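Local coordinates for protein prephenate dehydratase:Amino acid-binding ACT (Brucella abortus, PDB 6VH5) that probably converts prephenate to phenylpyruvate, with loss of water and carbon dioxide, in phenylalanine biosynthesis, and binds phenylalanine in its ACT domain, at residues F56-E64 and A84-M95; I215-N225 and F256-G267. All blocks are in the same frame, centred on the assembly; numbering follows the deposited sequence.

Contact 1 of 2, residues F56-E64 and A84-M95; sequences FEDAFNAVE and ADIHYLLPLADM
F56 opens the first helix by laying its ring over A84: the methyl carbon CB of A84 stands 3.5 Å from the centroid of the F56 ring, 13° off the ring normal, a CH-pi contact over the middle of one face. A residue as small as alanine suits this place, since its CA comes within 6.5 Å of the CA of F56. E57 lies at the margin. Its chain bends at chi2 and brings OE1 to 4.2 Å from CD2 of L89, a loose van der Waals contact, the two side chains crossing at about a right angle. One turn on, F60 fills the groove between the segments. L89 approaches its ring obliquely, with CB 3.8 Å from CE2 of F60, while CD1 of I86 and CB of A93 lie at the ring edge. At the adjoining CD2 of F60, the CE methyl of M95 comes in obliquely at 3.8 Å, turned to the ring by the bend at chi3 (-117°), and the sulfur makes an oblique Met-aromatic contact. SD itself, placed by the torsions before it, lies 3.6 Å from CG1 of V63, a branch anti to the backbone N. E64 ends the helix with one carboxylate oxygen, OE1, by the CE methyl of M95, while OE2 is in a salt bridge with K201. Helices 56-64 and 86-92 run almost parallel (20°), but their axes stay 11.7 Å apart, so large side chains must bridge them. With no hydrogen bond passing between the segments, cohesion rests on dispersion and aromatic contacts, and strands 70-77 and 193-200 of the prephenate dehydratase domain contribute residues to the same apolar layer.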
loop_
_atom_site.group_PDB
_atom_site.type_symbol
_atom_site.label_atom_id
_atom_site.label_comp_id
_atom_site.label_asym_id
_atom_site.label_seq_id
_atom_site.Cartn_x
_atom_site.Cartn_y
_atom_site.Cartn_z
ATOM N N PHE A 56 8.094 -7.854 5.136
ATOM C CA PHE A 56 8.993 -6.845 4.580
ATOM C C PHE A 56 10.001 -6.389 5.622
ATOM O O PHE A 56 11.196 -6.252 5.337
ATOM C CB PHE A 56 8.204 -5.620 4.101
ATOM C CG PHE A 56 7.269 -5.883 2.959
ATOM C CD1 PHE A 56 7.732 -6.400 1.764
ATOM C CD2 PHE A 56 5.930 -5.552 3.066
ATOM C CE1 PHE A 56 6.873 -6.628 0.722
ATOM C CE2 PHE A 56 5.068 -5.765 2.022
ATOM C CZ PHE A 56 5.537 -6.309 0.849
ATOM N N GLU A 57 9.517 -6.118 6.836
ATOM C CA GLU A 57 10.387 -5.689 7.924
ATOM C C GLU A 57 11.501 -6.700 8.163
ATOM O O GLU A 57 12.671 -6.321 8.285
ATOM C CB GLU A 57 9.550 -5.459 9.186
ATOM C CG GLU A 57 8.596 -4.270 9.069
ATOM C CD GLU A 57 7.307 -4.566 8.280
ATOM O OE1 GLU A 57 6.490 -3.627 8.126
ATOM O OE2 GLU A 57 7.125 -5.711 7.789
ATOM N N ASP A 58 11.165 -7.996 8.168
ATOM C CA ASP A 58 12.190 -9.026 8.309
ATOM C C ASP A 58 13.162 -8.994 7.137
ATOM O O ASP A 58 14.365 -9.231 7.310
ATOM C CB ASP A 58 11.545 -10.407 8.419
ATOM C CG ASP A 58 10.839 -10.625 9.746
ATOM O OD1 ASP A 58 11.332 -10.125 10.788
ATOM O OD2 ASP A 58 9.783 -11.301 9.734
ATOM N N ALA A 59 12.653 -8.725 5.930
ATOM C CA ALA A 59 13.539 -8.565 4.783
ATOM C C ALA A 59 14.454 -7.353 4.952
ATOM O O ALA A 59 15.602 -7.378 4.497
ATOM C CB ALA A 59 12.723 -8.456 3.492
ATOM N N PHE A 60 13.964 -6.281 5.580
ATOM C CA PHE A 60 14.848 -5.159 5.894
ATOM C C PHE A 60 15.874 -5.570 6.938
ATOM O O PHE A 60 17.079 -5.349 6.764
ATOM C CB PHE A 60 14.041 -3.956 6.398
ATOM C CG PHE A 60 13.469 -3.093 5.303
ATOM C CD1 PHE A 60 12.528 -3.603 4.416
ATOM C CD2 PHE A 60 13.845 -1.760 5.182
ATOM C CE1 PHE A 60 11.980 -2.804 3.412
ATOM C CE2 PHE A 60 13.304 -0.957 4.190
ATOM C CZ PHE A 60 12.369 -1.477 3.304
ATOM N N ASN A 61 15.405 -6.195 8.020
ATOM C CA ASN A 61 16.274 -6.549 9.132
ATOM C C ASN A 61 17.381 -7.502 8.700
ATOM O O ASN A 61 18.485 -7.462 9.255
ATOM C CB ASN A 61 15.436 -7.152 10.257
ATOM C CG ASN A 61 16.245 -7.404 11.506
ATOM O OD1 ASN A 61 16.655 -6.463 12.185
ATOM N ND2 ASN A 61 16.469 -8.675 11.829
ATOM N N ALA A 62 17.100 -8.366 7.723
ATOM C CA ALA A 62 18.117 -9.270 7.189
ATOM C C ALA A 62 19.323 -8.509 6.655
ATOM O O ALA A 62 20.453 -9.015 6.709
ATOM C CB ALA A 62 17.511 -10.129 6.078
ATOM N N VAL A 63 19.088 -7.317 6.100
ATOM C CA VAL A 63 20.151 -6.472 5.579
ATOM C C VAL A 63 20.826 -5.714 6.711
ATOM O O VAL A 63 22.051 -5.525 6.707
ATOM C CB VAL A 63 19.561 -5.519 4.521
ATOM C CG1 VAL A 63 20.576 -4.452 4.098
ATOM C CG2 VAL A 63 19.069 -6.314 3.321
ATOM N N GLU A 64 20.037 -5.297 7.707
ATOM C CA GLU A 64 20.575 -4.551 8.835
ATOM C C GLU A 64 21.535 -5.401 9.658
ATOM O O GLU A 64 22.579 -4.909 10.098
ATOM C CB GLU A 64 19.428 -4.043 9.710
ATOM C CG GLU A 64 19.899 -3.241 10.911
ATOM C CD GLU A 64 20.514 -1.921 10.511
ATOM O OE1 GLU A 64 19.970 -1.275 9.585
ATOM O OE2 GLU A 64 21.538 -1.534 11.114
ATOM N N ALA A 84 5.307 -2.825 -0.068
ATOM C CA ALA A 84 5.818 -2.255 1.174
ATOM C C ALA A 84 5.754 -0.734 1.115
ATOM O O ALA A 84 5.998 -0.130 0.071
ATOM C CB ALA A 84 7.259 -2.698 1.434
ATOM N N ASP A 85 5.461 -0.117 2.259
ATOM C CA ASP A 85 5.426 1.338 2.382
ATOM C C ASP A 85 6.863 1.849 2.465
ATOM O O ASP A 85 7.417 2.095 3.539
ATOM C CB ASP A 85 4.605 1.747 3.597
ATOM C CG ASP A 85 4.346 3.238 3.653
ATOM O OD1 ASP A 85 4.995 3.986 2.894
ATOM O OD2 ASP A 85 3.491 3.666 4.456
ATOM N N ILE A 86 7.475 2.005 1.291
ATOM C CA ILE A 86 8.866 2.440 1.213
ATOM C C ILE A 86 9.039 3.836 1.810
ATOM O O ILE A 86 10.104 4.162 2.351
ATOM C CB ILE A 86 9.353 2.375 -0.250
ATOM C CG1 ILE A 86 10.869 2.586 -0.331
ATOM C CG2 ILE A 86 8.586 3.374 -1.131
ATOM C CD1 ILE A 86 11.682 1.398 0.124
ATOM N N HIS A 87 8.002 4.677 1.730
ATOM C CA HIS A 87 8.088 6.028 2.268
ATOM C C HIS A 87 8.247 6.023 3.785
ATOM O O HIS A 87 8.880 6.925 4.342
ATOM C CB HIS A 87 6.845 6.824 1.861
ATOM C CG HIS A 87 7.000 8.310 1.976
ATOM N ND1 HIS A 87 6.133 9.195 1.367
ATOM C CD2 HIS A 87 7.909 9.069 2.635
ATOM C CE1 HIS A 87 6.506 10.433 1.640
ATOM N NE2 HIS A 87 7.578 10.385 2.410
ATOM N N TYR A 88 7.690 5.030 4.471
ATOM C CA TYR A 88 7.861 4.975 5.917
ATOM C C TYR A 88 9.137 4.248 6.332
ATOM O O TYR A 88 9.859 4.722 7.218
ATOM C CB TYR A 88 6.657 4.302 6.575
ATOM C CG TYR A 88 6.825 4.125 8.066
ATOM C CD1 TYR A 88 6.589 5.185 8.933
ATOM C CD2 TYR A 88 7.235 2.905 8.612
ATOM C CE1 TYR A 88 6.743 5.043 10.298
ATOM C CE2 TYR A 88 7.391 2.752 9.982
ATOM C CZ TYR A 88 7.144 3.827 10.819
ATOM O OH TYR A 88 7.294 3.695 12.179
ATOM N N LEU A 89 9.440 3.111 5.689
ATOM C CA LEU A 89 10.489 2.216 6.180
ATOM C C LEU A 89 11.883 2.710 5.814
ATOM O O LEU A 89 12.795 2.681 6.649
ATOM C CB LEU A 89 10.292 0.813 5.606
ATOM C CG LEU A 89 8.998 0.073 5.920
ATOM C CD1 LEU A 89 8.839 -1.110 4.972
ATOM C CD2 LEU A 89 8.983 -0.386 7.362
ATOM N N LEU A 90 12.065 3.152 4.576
ATOM C CA LEU A 90 13.391 3.494 4.081
ATOM C C LEU A 90 13.982 4.719 4.788
ATOM O O LEU A 90 15.180 4.707 5.103
ATOM C CB LEU A 90 13.340 3.699 2.570
ATOM C CG LEU A 90 14.703 3.827 1.895
ATOM C CD1 LEU A 90 15.624 2.672 2.270
ATOM C CD2 LEU A 90 14.525 3.909 0.395
ATOM N N PRO A 91 13.219 5.797 5.036
ATOM C CA PRO A 91 13.790 6.908 5.823
ATOM C C PRO A 91 14.193 6.521 7.238
ATOM O O PRO A 91 15.138 7.112 7.774
ATOM C CB PRO A 91 12.660 7.946 5.824
ATOM C CG PRO A 91 11.949 7.706 4.548
ATOM C CD PRO A 91 11.923 6.187 4.446
ATOM N N LEU A 92 13.525 5.547 7.868
ATOM C CA LEU A 92 13.918 5.162 9.221
ATOM C C LEU A 92 15.063 4.171 9.230
ATOM O O LEU A 92 15.830 4.127 10.198
ATOM C CB LEU A 92 12.740 4.561 9.991
ATOM C CG LEU A 92 11.549 5.477 10.255
ATOM C CD1 LEU A 92 10.495 4.759 11.082
ATOM C CD2 LEU A 92 12.040 6.725 10.974
ATOM N N ALA A 93 15.207 3.392 8.169
ATOM C CA ALA A 93 16.380 2.556 8.067
ATOM C C ALA A 93 17.535 3.421 7.591
ATOM O O ALA A 93 17.346 4.532 7.093
ATOM C CB ALA A 93 16.135 1.394 7.106
ATOM N N ASP A 94 18.744 2.929 7.780
ATOM C CA ASP A 94 19.893 3.591 7.175
ATOM C C ASP A 94 20.317 2.826 5.930
ATOM O O ASP A 94 21.383 2.215 5.858
ATOM C CB ASP A 94 21.036 3.740 8.165
ATOM C CG ASP A 94 22.225 4.430 7.540
ATOM O OD1 ASP A 94 22.091 5.619 7.168
ATOM O OD2 ASP A 94 23.272 3.770 7.378
ATOM N N MET A 95 19.413 2.806 4.961
ATOM C CA MET A 95 19.588 1.979 3.785
ATOM C C MET A 95 19.399 2.816 2.537
ATOM O O MET A 95 18.887 3.941 2.577
ATOM C CB MET A 95 18.657 0.773 3.787
ATOM C CG MET A 95 19.129 -0.264 4.776
ATOM S SD MET A 95 18.189 -1.770 4.700
ATOM C CE MET A 95 17.474 -1.798 6.342
#

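Contact 2 of 2, residues I215-N225 and F256-G267; sequences IVTTFVFRVRN and FIATQFYADIEG. With PHE (phenylalanine), chain J.
OD1 of N225 accepts from two groups, the amino N of the bound phenylalanine at 2.8 Å and NE2 of Q251. With CG anti to the backbone N (chi1 -171°), the amide reaches both the ligand and the loop just before strand 258-266, where its ND2 donates to F256 O at 2.9 Å, a bond that should fix which way the amide is turned. The ligand ring rests against T259 and F261: CZ of F261 is 3.5 Å from ligand CD1, and CG2 of T259 touches the same atom. Behind F261 lies F221, whose ring is covered on one face by CB of F261, 3.8 Å from the F221 centroid; the two ring planes are 14° from parallel yet slid apart, so they barely overlap. Next along this face, A263 sets its methyl over the F219 ring, alanine being slim enough to sit between two phenylalanines. The other face is more polar. OE1 of Q260 takes a bond from NE of R222 at 2.6 Å and a weak one from NH2, the two flat groups turned 35° apart. T218 OG1 donates to D264 OD1 at 2.6 Å from above the carboxylate plane, while D264 OD2 is in a salt bridge with R195. Paired backbone bonds join the strands at T217 with I265, F219 with A263, F221 with F261 and V223 with T259. These are the central strands of the four-stranded antiparallel sheet of an ACT domain, with helix 229-240 against the phenylalanine-rich face and the amino-acid effector bound at the subunit interface, where M244 and N243 of the second subunit complete the site.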
loop_
_atom_site.group_PDB
_atom_site.type_symbol
_atom_site.label_atom_id
_atom_site.label_comp_id
_atom_site.label_asym_id
_atom_site.label_seq_id
_atom_site.Cartn_x
_atom_site.Cartn_y
_atom_site.Cartn_z
ATOM N N ILE A 215 19.608 7.117 -15.227
ATOM C CA ILE A 215 19.952 7.219 -13.817
ATOM C C ILE A 215 18.745 7.766 -13.065
ATOM O O ILE A 215 18.078 8.696 -13.533
ATOM C CB ILE A 215 21.176 8.131 -13.604
ATOM C CG1 ILE A 215 22.357 7.652 -14.451
ATOM C CG2 ILE A 215 21.542 8.198 -12.131
ATOM C CD1 ILE A 215 22.991 6.389 -13.950
ATOM N N VAL A 216 18.464 7.195 -11.897
ATOM C CA VAL A 216 17.358 7.638 -11.055
ATOM C C VAL A 216 17.921 8.112 -9.727
ATOM O O VAL A 216 18.803 7.469 -9.150
ATOM C CB VAL A 216 16.318 6.525 -10.828
ATOM C CG1 VAL A 216 15.192 7.032 -9.933
ATOM C CG2 VAL A 216 15.787 6.023 -12.165
ATOM N N THR A 217 17.424 9.246 -9.252
ATOM C CA THR A 217 17.732 9.731 -7.919
ATOM C C THR A 217 16.434 9.794 -7.136
ATOM O O THR A 217 15.450 10.375 -7.604
ATOM C CB THR A 217 18.432 11.100 -7.947
ATOM O OG1 THR A 217 19.751 10.943 -8.484
ATOM C CG2 THR A 217 18.552 11.671 -6.534
ATOM N N THR A 218 16.420 9.156 -5.975
ATOM C CA THR A 218 15.255 9.131 -5.109
ATOM C C THR A 218 15.592 9.909 -3.851
ATOM O O THR A 218 16.679 9.739 -3.294
ATOM C CB THR A 218 14.841 7.691 -4.764
ATOM O OG1 THR A 218 14.378 7.013 -5.942
ATOM C CG2 THR A 218 13.734 7.689 -3.717
ATOM N N PHE A 219 14.682 10.784 -3.433
ATOM C CA PHE A 219 14.922 11.603 -2.260
ATOM C C PHE A 219 13.603 11.935 -1.582
ATOM O O PHE A 219 12.528 11.823 -2.174
ATOM C CB PHE A 219 15.673 12.896 -2.626
ATOM C CG PHE A 219 14.947 13.768 -3.628
ATOM C CD1 PHE A 219 14.123 14.798 -3.207
ATOM C CD2 PHE A 219 15.105 13.560 -4.989
ATOM C CE1 PHE A 219 13.469 15.610 -4.132
ATOM C CE2 PHE A 219 14.451 14.353 -5.911
ATOM C CZ PHE A 219 13.629 15.384 -5.482
ATOM N N VAL A 220 13.709 12.361 -0.325
ATOM C CA VAL A 220 12.584 12.889 0.434
ATOM C C VAL A 220 12.916 14.325 0.818
ATOM O O VAL A 220 14.083 14.707 0.930
ATOM C CB VAL A 220 12.254 12.050 1.688
ATOM C CG1 VAL A 220 11.700 10.702 1.286
ATOM C CG2 VAL A 220 13.496 11.879 2.583
ATOM N N PHE A 221 11.869 15.116 1.043
ATOM C CA PHE A 221 12.015 16.494 1.501
ATOM C C PHE A 221 10.718 16.908 2.182
ATOM O O PHE A 221 9.655 16.331 1.934
ATOM C CB PHE A 221 12.351 17.457 0.349
ATOM C CG PHE A 221 11.287 17.522 -0.742
ATOM C CD1 PHE A 221 10.242 18.427 -0.660
ATOM C CD2 PHE A 221 11.337 16.667 -1.832
ATOM C CE1 PHE A 221 9.267 18.480 -1.645
ATOM C CE2 PHE A 221 10.367 16.714 -2.835
ATOM C CZ PHE A 221 9.329 17.608 -2.737
ATOM N N ARG A 222 10.818 17.919 3.042
ATOM C CA ARG A 222 9.673 18.447 3.775
ATOM C C ARG A 222 9.376 19.900 3.402
ATOM O O ARG A 222 10.294 20.712 3.239
ATOM C CB ARG A 222 9.908 18.341 5.280
ATOM C CG ARG A 222 9.966 16.905 5.745
ATOM C CD ARG A 222 10.493 16.781 7.130
ATOM N NE ARG A 222 10.627 15.375 7.483
ATOM C CZ ARG A 222 10.484 14.910 8.715
ATOM N NH1 ARG A 222 10.198 15.753 9.698
ATOM N NH2 ARG A 222 10.613 13.610 8.956
ATOM N N VAL A 223 8.083 20.230 3.314
ATOM C CA VAL A 223 7.621 21.605 3.187
ATOM C C VAL A 223 6.523 21.861 4.210
ATOM O O VAL A 223 5.953 20.941 4.801
ATOM C CB VAL A 223 7.095 21.951 1.772
ATOM C CG1 VAL A 223 8.210 21.873 0.751
ATOM C CG2 VAL A 223 5.918 21.052 1.384
ATOM N N ARG A 224 6.256 23.142 4.428
ATOM C CA ARG A 224 5.092 23.569 5.186
ATOM C C ARG A 224 3.819 23.269 4.393
ATOM O O ARG A 224 3.818 23.226 3.158
ATOM C CB ARG A 224 5.209 25.059 5.485
ATOM C CG ARG A 224 6.248 25.386 6.557
ATOM C CD ARG A 224 6.411 26.886 6.803
ATOM N NE ARG A 224 5.244 27.584 7.342
ATOM C CZ ARG A 224 4.593 28.549 6.693
ATOM N NH1 ARG A 224 4.988 28.918 5.478
ATOM N NH2 ARG A 224 3.550 29.147 7.256
ATOM N N ASN A 225 2.735 23.012 5.122
ATOM C CA ASN A 225 1.448 22.672 4.520
ATOM C C ASN A 225 0.643 23.940 4.211
ATOM O O ASN A 225 -0.427 24.177 4.772
ATOM C CB ASN A 225 0.678 21.726 5.440
ATOM C CG ASN A 225 -0.575 21.157 4.788
ATOM O OD1 ASN A 225 -0.555 20.730 3.630
ATOM N ND2 ASN A 225 -1.686 21.193 5.515
ATOM N N PHE A 256 -1.556 18.685 10.719
ATOM C CA PHE A 256 -1.504 19.066 9.310
ATOM C C PHE A 256 -0.618 20.292 9.115
ATOM O O PHE A 256 -0.919 21.185 8.315
ATOM C CB PHE A 256 -2.906 19.324 8.759
ATOM C CG PHE A 256 -3.579 18.101 8.203
ATOM C CD1 PHE A 256 -3.824 16.995 9.013
ATOM C CD2 PHE A 256 -3.982 18.058 6.872
ATOM C CE1 PHE A 256 -4.446 15.864 8.507
ATOM C CE2 PHE A 256 -4.607 16.929 6.356
ATOM C CZ PHE A 256 -4.840 15.828 7.178
ATOM N N ILE A 257 0.483 20.341 9.860
ATOM C CA ILE A 257 1.391 21.481 9.858
ATOM C C ILE A 257 2.444 21.355 8.763
ATOM O O ILE A 257 2.819 22.348 8.136
ATOM C CB ILE A 257 2.042 21.617 11.246
ATOM C CG1 ILE A 257 0.975 21.885 12.308
ATOM C CG2 ILE A 257 3.102 22.709 11.234
ATOM C CD1 ILE A 257 1.445 21.629 13.736
ATOM N N ALA A 258 2.915 20.146 8.487
ATOM C CA ALA A 258 4.014 19.939 7.558
ATOM C C ALA A 258 3.765 18.670 6.762
ATOM O O ALA A 258 2.978 17.809 7.162
ATOM C CB ALA A 258 5.356 19.836 8.300
ATOM N N THR A 259 4.434 18.569 5.614
ATOM C CA THR A 259 4.220 17.447 4.712
ATOM C C THR A 259 5.561 16.922 4.221
ATOM O O THR A 259 6.445 17.704 3.871
ATOM C CB THR A 259 3.354 17.843 3.509
ATOM O OG1 THR A 259 2.270 18.659 3.965
ATOM C CG2 THR A 259 2.781 16.584 2.829
ATOM N N GLN A 260 5.704 15.601 4.174
ATOM C CA GLN A 260 6.891 15.000 3.585
ATOM C C GLN A 260 6.548 14.406 2.221
ATOM O O GLN A 260 5.442 13.907 2.004
ATOM C CB GLN A 260 7.496 13.923 4.493
ATOM C CG GLN A 260 8.873 13.461 4.021
ATOM C CD GLN A 260 9.624 12.686 5.072
ATOM O OE1 GLN A 260 9.940 13.212 6.138
ATOM N NE2 GLN A 260 9.924 11.429 4.775
ATOM N N PHE A 261 7.510 14.473 1.302
ATOM C CA PHE A 261 7.335 14.002 -0.064
ATOM C C PHE A 261 8.416 12.985 -0.385
ATOM O O PHE A 261 9.571 13.130 0.031
ATOM C CB PHE A 261 7.390 15.157 -1.096
ATOM C CG PHE A 261 6.126 15.978 -1.164
ATOM C CD1 PHE A 261 5.106 15.635 -2.064
ATOM C CD2 PHE A 261 5.926 17.052 -0.303
ATOM C CE1 PHE A 261 3.921 16.359 -2.116
ATOM C CE2 PHE A 261 4.744 17.780 -0.345
ATOM C CZ PHE A 261 3.738 17.435 -1.256
ATOM N N TYR A 262 8.022 11.956 -1.120
ATOM C CA TYR A 262 8.928 10.944 -1.640
ATOM C C TYR A 262 8.967 11.122 -3.149
ATOM O O TYR A 262 7.915 11.191 -3.785
ATOM C CB TYR A 262 8.444 9.537 -1.240
ATOM C CG TYR A 262 9.317 8.376 -1.661
ATOM C CD1 TYR A 262 10.115 7.706 -0.737
ATOM C CD2 TYR A 262 9.293 7.904 -2.975
ATOM C CE1 TYR A 262 10.895 6.610 -1.115
ATOM C CE2 TYR A 262 10.072 6.823 -3.372
ATOM C CZ TYR A 262 10.874 6.180 -2.436
ATOM O OH TYR A 262 11.651 5.112 -2.835
ATOM N N ALA A 263 10.163 11.204 -3.722
ATOM C CA ALA A 263 10.270 11.572 -5.127
ATOM C C ALA A 263 11.388 10.812 -5.825
ATOM O O ALA A 263 12.428 10.522 -5.224
ATOM C CB ALA A 263 10.512 13.081 -5.282
ATOM N N ASP A 264 11.149 10.486 -7.093
ATOM C CA ASP A 264 12.159 9.984 -8.016
ATOM C C ASP A 264 12.294 10.999 -9.148
ATOM O O ASP A 264 11.280 11.474 -9.672
ATOM C CB ASP A 264 11.767 8.627 -8.628
ATOM C CG ASP A 264 11.602 7.496 -7.600
ATOM O OD1 ASP A 264 11.869 7.669 -6.387
ATOM O OD2 ASP A 264 11.193 6.400 -8.043
ATOM N N ILE A 265 13.530 11.334 -9.526
ATOM C CA ILE A 265 13.791 12.108 -10.736
ATOM C C ILE A 265 14.746 11.294 -11.604
ATOM O O ILE A 265 15.473 10.412 -11.128
ATOM C CB ILE A 265 14.381 13.522 -10.473
ATOM C CG1 ILE A 265 15.703 13.412 -9.727
ATOM C CG2 ILE A 265 13.416 14.428 -9.699
ATOM C CD1 ILE A 265 16.320 14.729 -9.417
ATOM N N GLU A 266 14.723 11.589 -12.896
ATOM C CA GLU A 266 15.653 11.012 -13.862
ATOM C C GLU A 266 16.812 11.990 -14.011
ATOM O O GLU A 266 16.679 13.044 -14.637
ATOM C CB GLU A 266 14.936 10.727 -15.178
ATOM C CG GLU A 266 13.816 9.696 -14.991
ATOM C CD GLU A 266 13.036 9.366 -16.255
ATOM O OE1 GLU A 266 12.824 10.258 -17.112
ATOM O OE2 GLU A 266 12.637 8.189 -16.387
ATOM N N GLY A 267 17.926 11.663 -13.389
ATOM C CA GLY A 267 19.092 12.514 -13.352
ATOM C C GLY A 267 20.032 12.078 -12.253
ATOM O O GLY A 267 19.673 11.327 -11.342
HETATM N N PHE J . -0.040 21.871 1.133
HETATM C CA PHE J . 1.151 22.294 0.406
HETATM C C PHE J . 0.818 22.973 -0.922
HETATM O O PHE J . 1.724 23.237 -1.720
HETATM C CB PHE J . 2.080 21.108 0.152
HETATM C CG PHE J . 1.369 19.864 -0.336
HETATM C CD1 PHE J . 1.094 18.821 0.537
HETATM C CD2 PHE J . 1.004 19.728 -1.662
HETATM C CE1 PHE J . 0.442 17.670 0.095
HETATM C CE2 PHE J . 0.356 18.590 -2.110
HETATM C CZ PHE J . 0.077 17.553 -1.227
HETATM O OXT PHE J . -0.345 23.267 -1.223
#

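From the N terminus, after strand 26-30, helix 36-44 and strand 49-53, the chain forms helix 56-64, passes through strand 70-77 and returns in 84-95, so contact 1 closes a short loop of 19 residues within the prephenate dehydratase domain. Contact 2 comes later and in series: strand 215-224 is followed by helix 229-240 and strand 243-251 before 258-266 returns beside it, closing a loop of 30 residues in the ACT domain. Neither loop encloses or crosses the other. Their centres are 18 Å apart, yet they touch directly, as H87 of 84-95 packs against Q260 and Y262, and I86 reaches the Y262 hydroxyl. Helix 86-92 thus joins the dehydratase domain to the ACT sheet, and both contacts also meet the second subunit.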